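Local coordinates for protein nonribosomal peptide synthase (Streptomyces sp. MJ635-86F5, PDB 5JJP) that adenylates an aliphatic beta-amino acid with ATP, probably to supply that building block to a nonribosomal peptide assembly line, at residues D77-D82 / Q164-R169; G84-L89 / G108-P113; F265-A270 / L295-S300. One frame throughout, in Å; residues are numbered along the deposited sequence.

From the N terminus, the chain leaves helix 62-77 through the first half of contact 1 and passes almost at once into contact 2, which closes a short beta-alpha-beta loop by pairing strand 87-90 with strand 111-114. Contact 1 closes only at 164-169, after the chain has run through the remaining strands of that sheet, so contact 2 is nested inside it. The two touch: Arg169 NH1 meets Asp85 OD2 in a 2.8 Å salt bridge. Contact 3 follows in series, tying the end of helix 259-268 to the loop before strand 300-304 of a second mixed sheet; its centre is about 34 Å from that of contact 2, across the chain's centre.

Contact 1: residues D77-D82 / Q164-R169; sequences DALGLD and QLPAPR
Arg169 has more surface buried here than any other residue, yet no direct hydrogen bond joins the segments. Its CG takes the crowded position between backbone N and carbonyl carbon (chi1 69°), and a bend at chi3 (60°) brings the guanidinium against Leu81. Methyl Leu81 CD2 lies over the centre of one guanidinium face, 3.7 Å from Arg169 CZ, while Arg169 CD rests 3.4 Å from Gly80 O. Each guanidinium nitrogen has a polar partner, which should fix the rotation of the group: Arg169 NH2 donates to Ala167 O (3.1 Å) from above the carbonyl plane, NE donates to a water, and NH1 forms a salt bridge with Asp85. That water spans the segments by donating to both Leu79 O (3.0 Å) and Ala167 O (2.7 Å); a second one joins Gly80 O to Arg169 O.

The apolar half is carried by Leu79 and Pro166. The ring of Pro166 packs against the leucines of 77-82: Pro166 CG is 4.1 Å from Leu79 CB and 3.8 Å from Leu81 CD2. Beyond it, the leucine tips meet obliquely, with Leu79 CD2 3.9 Å from Leu165 CD2. Gly80, at a positive phi of 79°, ends the type I turn that starts at Asp77 and presents its carbonyl to Arg169.

In the fold, this joins the loop from helix 62-77 to strand 87-90 with the chain that leaves the outermost strand 159-162 toward strand 181-186. Leu79 and Leu81 both lie on Leu134 of strand 134-138, and Arg171 extends the join by reaching Asp77 and Leu81 O.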
loop_
_atom_site.group_PDB
_atom_site.type_symbol
_atom_site.label_atom_id
_atom_site.label_comp_id
_atom_site.label_asym_id
_atom_site.label_seq_id
_atom_site.Cartn_x
_atom_site.Cartn_y
_atom_site.Cartn_z
ATOM N N ASP A 77 -23.258 -6.248 -2.779
ATOM C CA ASP A 77 -24.095 -5.323 -3.520
ATOM C C ASP A 77 -25.566 -5.496 -3.141
ATOM O O ASP A 77 -26.359 -4.554 -3.317
ATOM C CB ASP A 77 -23.925 -5.493 -5.023
ATOM C CG ASP A 77 -24.483 -4.321 -5.832
ATOM O OD1 ASP A 77 -24.324 -3.164 -5.481
ATOM O OD2 ASP A 77 -25.069 -4.562 -6.878
ATOM N N ALA A 78 -25.930 -6.662 -2.600
ATOM C CA ALA A 78 -27.316 -6.881 -2.187
ATOM C C ALA A 78 -27.634 -6.064 -0.911
ATOM O O ALA A 78 -28.781 -6.023 -0.493
ATOM C CB ALA A 78 -27.597 -8.356 -1.959
ATOM N N LEU A 79 -26.622 -5.485 -0.270
ATOM C CA LEU A 79 -26.862 -4.713 0.937
ATOM C C LEU A 79 -27.367 -3.315 0.646
ATOM O O LEU A 79 -27.821 -2.610 1.542
ATOM C CB LEU A 79 -25.608 -4.653 1.801
ATOM C CG LEU A 79 -25.095 -6.007 2.241
ATOM C CD1 LEU A 79 -23.839 -5.818 3.044
ATOM C CD2 LEU A 79 -26.143 -6.707 3.067
ATOM N N GLY A 80 -27.328 -2.913 -0.612
ATOM C CA GLY A 80 -27.931 -1.646 -1.007
ATOM C C GLY A 80 -27.092 -0.433 -0.696
ATOM O O GLY A 80 -27.622 0.678 -0.753
ATOM N N LEU A 81 -25.803 -0.610 -0.387
ATOM C CA LEU A 81 -24.948 0.556 -0.112
ATOM C C LEU A 81 -24.704 1.368 -1.393
ATOM O O LEU A 81 -24.712 0.810 -2.471
ATOM C CB LEU A 81 -23.629 0.160 0.516
ATOM C CG LEU A 81 -23.702 -0.681 1.794
ATOM C CD1 LEU A 81 -22.274 -1.048 2.192
ATOM C CD2 LEU A 81 -24.339 0.108 2.913
ATOM N N ASP A 82 -24.423 2.654 -1.232
ATOM C CA ASP A 82 -24.177 3.557 -2.351
ATOM C C ASP A 82 -22.673 3.747 -2.599
ATOM O O ASP A 82 -21.894 3.620 -1.652
ATOM C CB ASP A 82 -24.767 4.941 -2.011
ATOM C CG ASP A 82 -25.216 5.734 -3.242
ATOM O OD1 ASP A 82 -25.128 5.238 -4.378
ATOM O OD2 ASP A 82 -25.730 6.851 -3.043
ATOM N N GLN A 164 -25.886 -8.154 10.749
ATOM C CA GLN A 164 -26.728 -6.975 10.958
ATOM C C GLN A 164 -26.743 -6.113 9.704
ATOM O O GLN A 164 -25.712 -5.644 9.284
ATOM C CB GLN A 164 -26.220 -6.189 12.130
ATOM C CG GLN A 164 -26.650 -4.739 12.006
ATOM C CD GLN A 164 -28.028 -4.410 12.577
ATOM O OE1 GLN A 164 -28.233 -4.322 13.797
ATOM N NE2 GLN A 164 -29.007 -4.213 11.665
ATOM N N LEU A 165 -27.903 -5.970 9.078
ATOM C CA LEU A 165 -28.025 -5.198 7.867
ATOM C C LEU A 165 -27.754 -3.748 8.130
ATOM O O LEU A 165 -28.137 -3.201 9.196
ATOM C CB LEU A 165 -29.422 -5.285 7.295
ATOM C CG LEU A 165 -29.876 -6.661 6.790
ATOM C CD1 LEU A 165 -31.361 -6.584 6.439
ATOM C CD2 LEU A 165 -29.091 -7.117 5.561
ATOM N N PRO A 166 -27.092 -3.088 7.167
ATOM C CA PRO A 166 -26.933 -1.653 7.283
ATOM C C PRO A 166 -28.281 -0.982 7.126
ATOM O O PRO A 166 -29.235 -1.592 6.645
ATOM C CB PRO A 166 -26.052 -1.274 6.095
ATOM C CG PRO A 166 -26.183 -2.408 5.158
ATOM C CD PRO A 166 -26.424 -3.639 5.984
ATOM N N ALA A 167 -28.343 0.282 7.546
ATOM C CA ALA A 167 -29.540 1.091 7.477
ATOM C C ALA A 167 -30.019 1.179 6.039
ATOM O O ALA A 167 -29.205 1.124 5.105
ATOM C CB ALA A 167 -29.231 2.484 8.001
ATOM N N PRO A 168 -31.337 1.289 5.832
ATOM C CA PRO A 168 -31.800 1.566 4.482
ATOM C C PRO A 168 -31.348 2.947 3.988
ATOM O O PRO A 168 -31.042 3.863 4.776
ATOM C CB PRO A 168 -33.329 1.512 4.618
ATOM C CG PRO A 168 -33.606 0.886 5.953
ATOM C CD PRO A 168 -32.452 1.266 6.800
ATOM N N ARG A 169 -31.279 3.095 2.682
ATOM C CA ARG A 169 -30.885 4.367 2.105
ATOM C C ARG A 169 -31.404 4.417 0.691
ATOM O O ARG A 169 -31.683 3.376 0.103
ATOM C CB ARG A 169 -29.360 4.481 2.111
ATOM C CG ARG A 169 -28.692 3.506 1.129
ATOM C CD ARG A 169 -27.240 3.225 1.495
ATOM N NE ARG A 169 -27.144 2.647 2.818
ATOM C CZ ARG A 169 -26.333 3.052 3.787
ATOM N NH1 ARG A 169 -25.463 4.030 3.612
ATOM N NH2 ARG A 169 -26.377 2.433 4.948
HETATM O O HOH W 1 -28.610 -0.015 2.740
HETATM O O HOH W 2 -30.504 1.004 -1.442
#

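Contact 2: residues G84-L89 / G108-P113; sequences GDRVVL and GLPFIP
Gly84 opens the pairing with a nearly straight bond from its N to Gly108 O (3.0 Å, 172° at the hydrogen), fastening it to the Schellman motif that ends helix 95-107. Its backbone angles would jam a side chain against the preceding carbonyl. Asp85 places its O 3.3 Å from Pro110 CD, while its carboxylate turns to Arg169. Arg86 doubles back, bent at an unusual chi2 of 108° and again at chi3, so that NE (3.0 Å) and NH2 (2.9 Å) hold Gly84 O side-on, the oxygen lying in the guanidinium plane at its edge. NH1 goes on to Ala130 O, and the aliphatic CG crosses Pro110 obliquely. An alanine in place of Arg86 would probably loosen the backbone at Gly84, since both side-chain donors to its carbonyl, the link to Ala130 and the cover over Pro110 would go.

Val87 is paired in parallel with Phe111: Val87 N bonds to Pro110 O (3.0 Å) and Val87 O receives Ile112 N (2.9 Å). Val87 CG2 packs 4.0 Å from Leu109 CB. Val88 shares the other face with Ile112. Leu89 N bonds to Ile112 O (2.9 Å), and its CD2 approaches the Phe111 ring on the Val87 face.

The strand parts 87-89 and 111-113, whose N-to-C directions differ by 26°, belong to a beta-alpha-beta unit whose helix 95-107 covers Leu89 and Phe111 through Phe101 and Cys104. Strand 134-138 flanks 87-90 on its other edge, and Phe111 bonds by its backbone to Leu184 of strand 181-186.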
loop_
_atom_site.group_PDB
_atom_site.type_symbol
_atom_site.label_atom_id
_atom_site.label_comp_id
_atom_site.label_asym_id
_atom_site.label_seq_id
_atom_site.Cartn_x
_atom_site.Cartn_y
_atom_site.Cartn_z
ATOM N N GLY A 84 -19.384 5.461 -2.567
ATOM C CA GLY A 84 -18.943 6.424 -1.566
ATOM C C GLY A 84 -19.034 5.979 -0.113
ATOM O O GLY A 84 -18.303 6.461 0.760
ATOM N N ASP A 85 -19.972 5.094 0.172
ATOM C CA ASP A 85 -20.178 4.655 1.557
ATOM C C ASP A 85 -18.957 3.915 2.021
ATOM O O ASP A 85 -18.460 3.051 1.310
ATOM C CB ASP A 85 -21.435 3.747 1.660
ATOM C CG ASP A 85 -22.723 4.507 1.470
ATOM O OD1 ASP A 85 -22.679 5.753 1.478
ATOM O OD2 ASP A 85 -23.791 3.867 1.339
ATOM N N ARG A 86 -18.480 4.259 3.210
ATOM C CA ARG A 86 -17.309 3.583 3.781
ATOM C C ARG A 86 -17.613 2.257 4.406
ATOM O O ARG A 86 -18.695 2.029 4.941
ATOM C CB ARG A 86 -16.582 4.421 4.787
ATOM C CG ARG A 86 -15.921 5.649 4.149
ATOM C CD ARG A 86 -16.684 6.912 4.538
ATOM N NE ARG A 86 -17.702 7.203 3.607
ATOM C CZ ARG A 86 -18.848 7.831 3.858
ATOM N NH1 ARG A 86 -19.216 8.245 5.076
ATOM N NH2 ARG A 86 -19.637 8.042 2.821
ATOM N N VAL A 87 -16.640 1.377 4.272
ATOM C CA VAL A 87 -16.651 0.072 4.865
ATOM C C VAL A 87 -15.369 -0.083 5.697
ATOM O O VAL A 87 -14.289 0.164 5.201
ATOM C CB VAL A 87 -16.634 -0.949 3.741
ATOM C CG1 VAL A 87 -16.478 -2.368 4.309
ATOM C CG2 VAL A 87 -17.894 -0.817 2.932
ATOM N N VAL A 88 -15.476 -0.437 6.970
ATOM C CA VAL A 88 -14.301 -0.815 7.760
ATOM C C VAL A 88 -14.057 -2.275 7.459
ATOM O O VAL A 88 -14.929 -3.095 7.701
ATOM C CB VAL A 88 -14.511 -0.648 9.264
ATOM C CG1 VAL A 88 -13.266 -1.026 10.022
ATOM C CG2 VAL A 88 -14.860 0.786 9.576
ATOM N N LEU A 89 -12.892 -2.587 6.919
ATOM C CA LEU A 89 -12.532 -3.944 6.576
ATOM C C LEU A 89 -11.438 -4.466 7.564
ATOM O O LEU A 89 -10.289 -4.020 7.536
ATOM C CB LEU A 89 -12.043 -3.968 5.136
ATOM C CG LEU A 89 -11.622 -5.276 4.536
ATOM C CD1 LEU A 89 -12.761 -6.264 4.625
ATOM C CD2 LEU A 89 -11.211 -5.097 3.102
ATOM N N GLY A 108 -17.197 0.507 -5.604
ATOM C CA GLY A 108 -16.961 1.876 -5.273
ATOM C C GLY A 108 -17.153 2.180 -3.810
ATOM O O GLY A 108 -17.543 3.301 -3.473
ATOM N N LEU A 109 -16.873 1.198 -2.953
ATOM C CA LEU A 109 -17.032 1.360 -1.527
ATOM C C LEU A 109 -15.663 1.560 -0.910
ATOM O O LEU A 109 -14.933 0.590 -0.709
ATOM C CB LEU A 109 -17.735 0.166 -0.892
ATOM C CG LEU A 109 -19.104 -0.166 -1.480
ATOM C CD1 LEU A 109 -19.657 -1.488 -0.940
ATOM C CD2 LEU A 109 -20.109 0.981 -1.210
ATOM N N PRO A 110 -15.309 2.802 -0.609
ATOM C CA PRO A 110 -14.010 2.973 -0.049
ATOM C C PRO A 110 -13.927 2.282 1.313
ATOM O O PRO A 110 -14.821 2.432 2.163
ATOM C CB PRO A 110 -13.889 4.499 0.129
ATOM C CG PRO A 110 -15.283 4.995 0.209
ATOM C CD PRO A 110 -16.031 4.092 -0.721
ATOM N N PHE A 111 -12.840 1.564 1.531
ATOM C CA PHE A 111 -12.661 0.843 2.785
ATOM C C PHE A 111 -11.547 1.436 3.632
ATOM O O PHE A 111 -10.651 2.092 3.137
ATOM C CB PHE A 111 -12.402 -0.645 2.505
ATOM C CG PHE A 111 -11.126 -0.901 1.797
ATOM C CD1 PHE A 111 -9.979 -1.115 2.491
ATOM C CD2 PHE A 111 -11.092 -0.938 0.391
ATOM C CE1 PHE A 111 -8.797 -1.331 1.805
ATOM C CE2 PHE A 111 -9.916 -1.129 -0.281
ATOM C CZ PHE A 111 -8.774 -1.339 0.424
ATOM N N ILE A 112 -11.632 1.161 4.909
ATOM C CA ILE A 112 -10.637 1.538 5.891
ATOM C C ILE A 112 -10.116 0.209 6.372
ATOM O O ILE A 112 -10.868 -0.503 7.029
ATOM C CB ILE A 112 -11.202 2.173 7.180
ATOM C CG1 ILE A 112 -12.339 3.164 6.959
ATOM C CG2 ILE A 112 -10.120 2.791 8.012
ATOM C CD1 ILE A 112 -12.078 4.233 5.990
ATOM N N PRO A 113 -8.824 -0.104 6.126
ATOM C CA PRO A 113 -8.302 -1.408 6.565
ATOM C C PRO A 113 -7.884 -1.403 8.012
ATOM O O PRO A 113 -7.248 -0.476 8.479
ATOM C CB PRO A 113 -7.099 -1.625 5.649
ATOM C CG PRO A 113 -6.616 -0.238 5.387
ATOM C CD PRO A 113 -7.827 0.646 5.334
#

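Contact 3: residues F265-A270 / L295-S300; sequences FLHEAA and LDPLRS
Leu295 supplies the apolar centre of this contact. Its CG is anti to the carbonyl carbon (chi1 -64°), and the two methyls of its tip meet Leu266 obliquely: Leu295 CD2 lies 3.8 Å from Leu266 CB, and Leu295 CD1 lies 4.0 Å from Leu266 CD1. The backbone of the same leucine meets the histidine one position further along the helix, Leu295 CA being 3.9 Å from His267 NE2. With CG anti to its carbonyl carbon (chi1 -78°), His267 extends its ring from the helix across to the loop, where the ring spans three consecutive residues.

Asp296 comes next, its backbone N 4.0 Å from His267 CE1. The carboxylate does not bond to the ring: Asp296 OD2 stays 6.0 Å from His267 ND1, so any electrostatic effect on the histidine would be through space and probably modest. Pro297 completes the row. The Pro297 and His267 side chains cross at about a right angle, with Pro297 CD 4.0 Å from His267 CE1, while Pro297 CB sits 4.2 Å from Ala270 C. That end of the helix is fixed by a Schellman motif, with Ile271 N bonded to Leu266 O and Ala270 N, at a positive phi of 54°, bonded to His267 O. The loop has its own shape, a type I turn closed by a weak bond from Leu298 N to Leu295 O (3.3 Å).

No hydrogen bond crosses, so van der Waals contact alone joins these segments directly. Around them, Arg323 bonds to Leu295 O and Leu298 O, and Leu266 and Leu298 both lie on Val274 of strand 273-276. The contact thus sets the C-terminal end of helix 259-268 against the loop between helix 289-293 and strand 300-304, which runs parallel beside 273-276 in the six-stranded sheet.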
loop_
_atom_site.group_PDB
_atom_site.type_symbol
_atom_site.label_atom_id
_atom_site.label_comp_id
_atom_site.label_asym_id
_atom_site.label_seq_id
_atom_site.Cartn_x
_atom_site.Cartn_y
_atom_site.Cartn_z
ATOM N N PHE A 265 9.887 -19.777 6.884
ATOM C CA PHE A 265 8.784 -19.424 6.009
ATOM C C PHE A 265 9.314 -18.858 4.698
ATOM O O PHE A 265 8.792 -19.161 3.675
ATOM C CB PHE A 265 7.849 -18.423 6.710
ATOM C CG PHE A 265 6.606 -18.112 5.938
ATOM C CD1 PHE A 265 5.588 -19.027 5.869
ATOM C CD2 PHE A 265 6.458 -16.882 5.288
ATOM C CE1 PHE A 265 4.441 -18.747 5.147
ATOM C CE2 PHE A 265 5.301 -16.590 4.583
ATOM C CZ PHE A 265 4.294 -17.522 4.517
ATOM N N LEU A 266 10.345 -18.032 4.742
ATOM C CA LEU A 266 10.905 -17.489 3.510
ATOM C C LEU A 266 11.451 -18.592 2.608
ATOM O O LEU A 266 11.360 -18.474 1.401
ATOM C CB LEU A 266 12.016 -16.466 3.769
ATOM C CG LEU A 266 11.661 -15.258 4.643
ATOM C CD1 LEU A 266 12.832 -14.285 4.655
ATOM C CD2 LEU A 266 10.396 -14.538 4.190
ATOM N N HIS A 267 11.992 -19.662 3.188
ATOM C CA HIS A 267 12.304 -20.883 2.406
ATOM C C HIS A 267 11.087 -21.644 1.987
ATOM O O HIS A 267 10.946 -21.983 0.849
ATOM C CB HIS A 267 13.195 -21.858 3.225
ATOM C CG HIS A 267 14.623 -21.461 3.265
ATOM N ND1 HIS A 267 15.495 -21.759 2.238
ATOM C CD2 HIS A 267 15.336 -20.760 4.184
ATOM C CE1 HIS A 267 16.697 -21.284 2.544
ATOM N NE2 HIS A 267 16.630 -20.691 3.729
ATOM N N GLU A 268 10.192 -21.932 2.919
ATOM C CA GLU A 268 9.008 -22.736 2.577
ATOM C C GLU A 268 8.276 -22.143 1.397
ATOM O O GLU A 268 7.915 -22.859 0.462
ATOM C CB GLU A 268 8.054 -22.872 3.777
ATOM C CG GLU A 268 7.073 -24.037 3.666
ATOM C CD GLU A 268 5.973 -24.052 4.755
ATOM O OE1 GLU A 268 5.984 -23.225 5.708
ATOM O OE2 GLU A 268 5.073 -24.917 4.656
ATOM N N ALA A 269 8.058 -20.830 1.414
ATOM C CA ALA A 269 7.305 -20.174 0.325
ATOM C C ALA A 269 8.205 -19.670 -0.829
ATOM O O ALA A 269 7.722 -19.017 -1.735
ATOM C CB ALA A 269 6.491 -19.021 0.884
ATOM N N ALA A 270 9.498 -19.984 -0.776
ATOM C CA ALA A 270 10.418 -19.711 -1.864
ATOM C C ALA A 270 10.312 -18.224 -2.218
ATOM O O ALA A 270 10.188 -17.846 -3.381
ATOM C CB ALA A 270 10.105 -20.592 -3.074
ATOM N N LEU A 295 19.460 -17.732 3.141
ATOM C CA LEU A 295 18.236 -17.458 2.337
ATOM C C LEU A 295 18.509 -17.458 0.827
ATOM O O LEU A 295 18.545 -16.404 0.174
ATOM C CB LEU A 295 17.604 -16.125 2.728
ATOM C CG LEU A 295 17.086 -16.049 4.161
ATOM C CD1 LEU A 295 16.867 -14.590 4.524
ATOM C CD2 LEU A 295 15.812 -16.828 4.299
ATOM N N ASP A 296 18.678 -18.652 0.271
ATOM C CA ASP A 296 19.084 -18.785 -1.118
ATOM C C ASP A 296 18.091 -18.231 -2.132
ATOM O O ASP A 296 18.510 -17.676 -3.159
ATOM C CB ASP A 296 19.447 -20.251 -1.437
ATOM C CG ASP A 296 20.749 -20.683 -0.758
ATOM O OD1 ASP A 296 21.658 -19.833 -0.587
ATOM O OD2 ASP A 296 20.877 -21.876 -0.415
ATOM N N PRO A 297 16.787 -18.383 -1.885
ATOM C CA PRO A 297 15.848 -17.931 -2.931
ATOM C C PRO A 297 15.668 -16.439 -3.003
ATOM O O PRO A 297 15.196 -15.915 -4.033
ATOM C CB PRO A 297 14.517 -18.582 -2.522
ATOM C CG PRO A 297 14.911 -19.680 -1.607
ATOM C CD PRO A 297 16.131 -19.227 -0.898
ATOM N N LEU A 298 16.095 -15.747 -1.962
ATOM C CA LEU A 298 15.878 -14.308 -1.832
ATOM C C LEU A 298 16.804 -13.541 -2.772
ATOM O O LEU A 298 18.011 -13.682 -2.673
ATOM C CB LEU A 298 16.131 -13.864 -0.390
ATOM C CG LEU A 298 15.801 -12.407 -0.044
ATOM C CD1 LEU A 298 14.322 -12.160 -0.179
ATOM C CD2 LEU A 298 16.228 -12.024 1.353
ATOM N N ARG A 299 16.221 -12.744 -3.675
ATOM C CA ARG A 299 16.957 -11.921 -4.619
ATOM C C ARG A 299 16.869 -10.451 -4.289
ATOM O O ARG A 299 17.706 -9.652 -4.769
ATOM C CB ARG A 299 16.410 -12.105 -6.021
ATOM C CG ARG A 299 16.289 -13.567 -6.428
ATOM C CD ARG A 299 15.817 -13.685 -7.838
ATOM N NE ARG A 299 16.816 -13.110 -8.702
ATOM C CZ ARG A 299 16.575 -12.516 -9.872
ATOM N NH1 ARG A 299 17.577 -11.983 -10.520
ATOM N NH2 ARG A 299 15.343 -12.425 -10.393
ATOM N N SER A 300 15.878 -10.039 -3.498
ATOM C CA SER A 300 15.662 -8.617 -3.342
ATOM C C SER A 300 14.943 -8.230 -2.086
ATOM O O SER A 300 14.185 -8.993 -1.545
ATOM C CB SER A 300 14.916 -8.082 -4.550
ATOM O OG SER A 300 13.751 -8.836 -4.757
#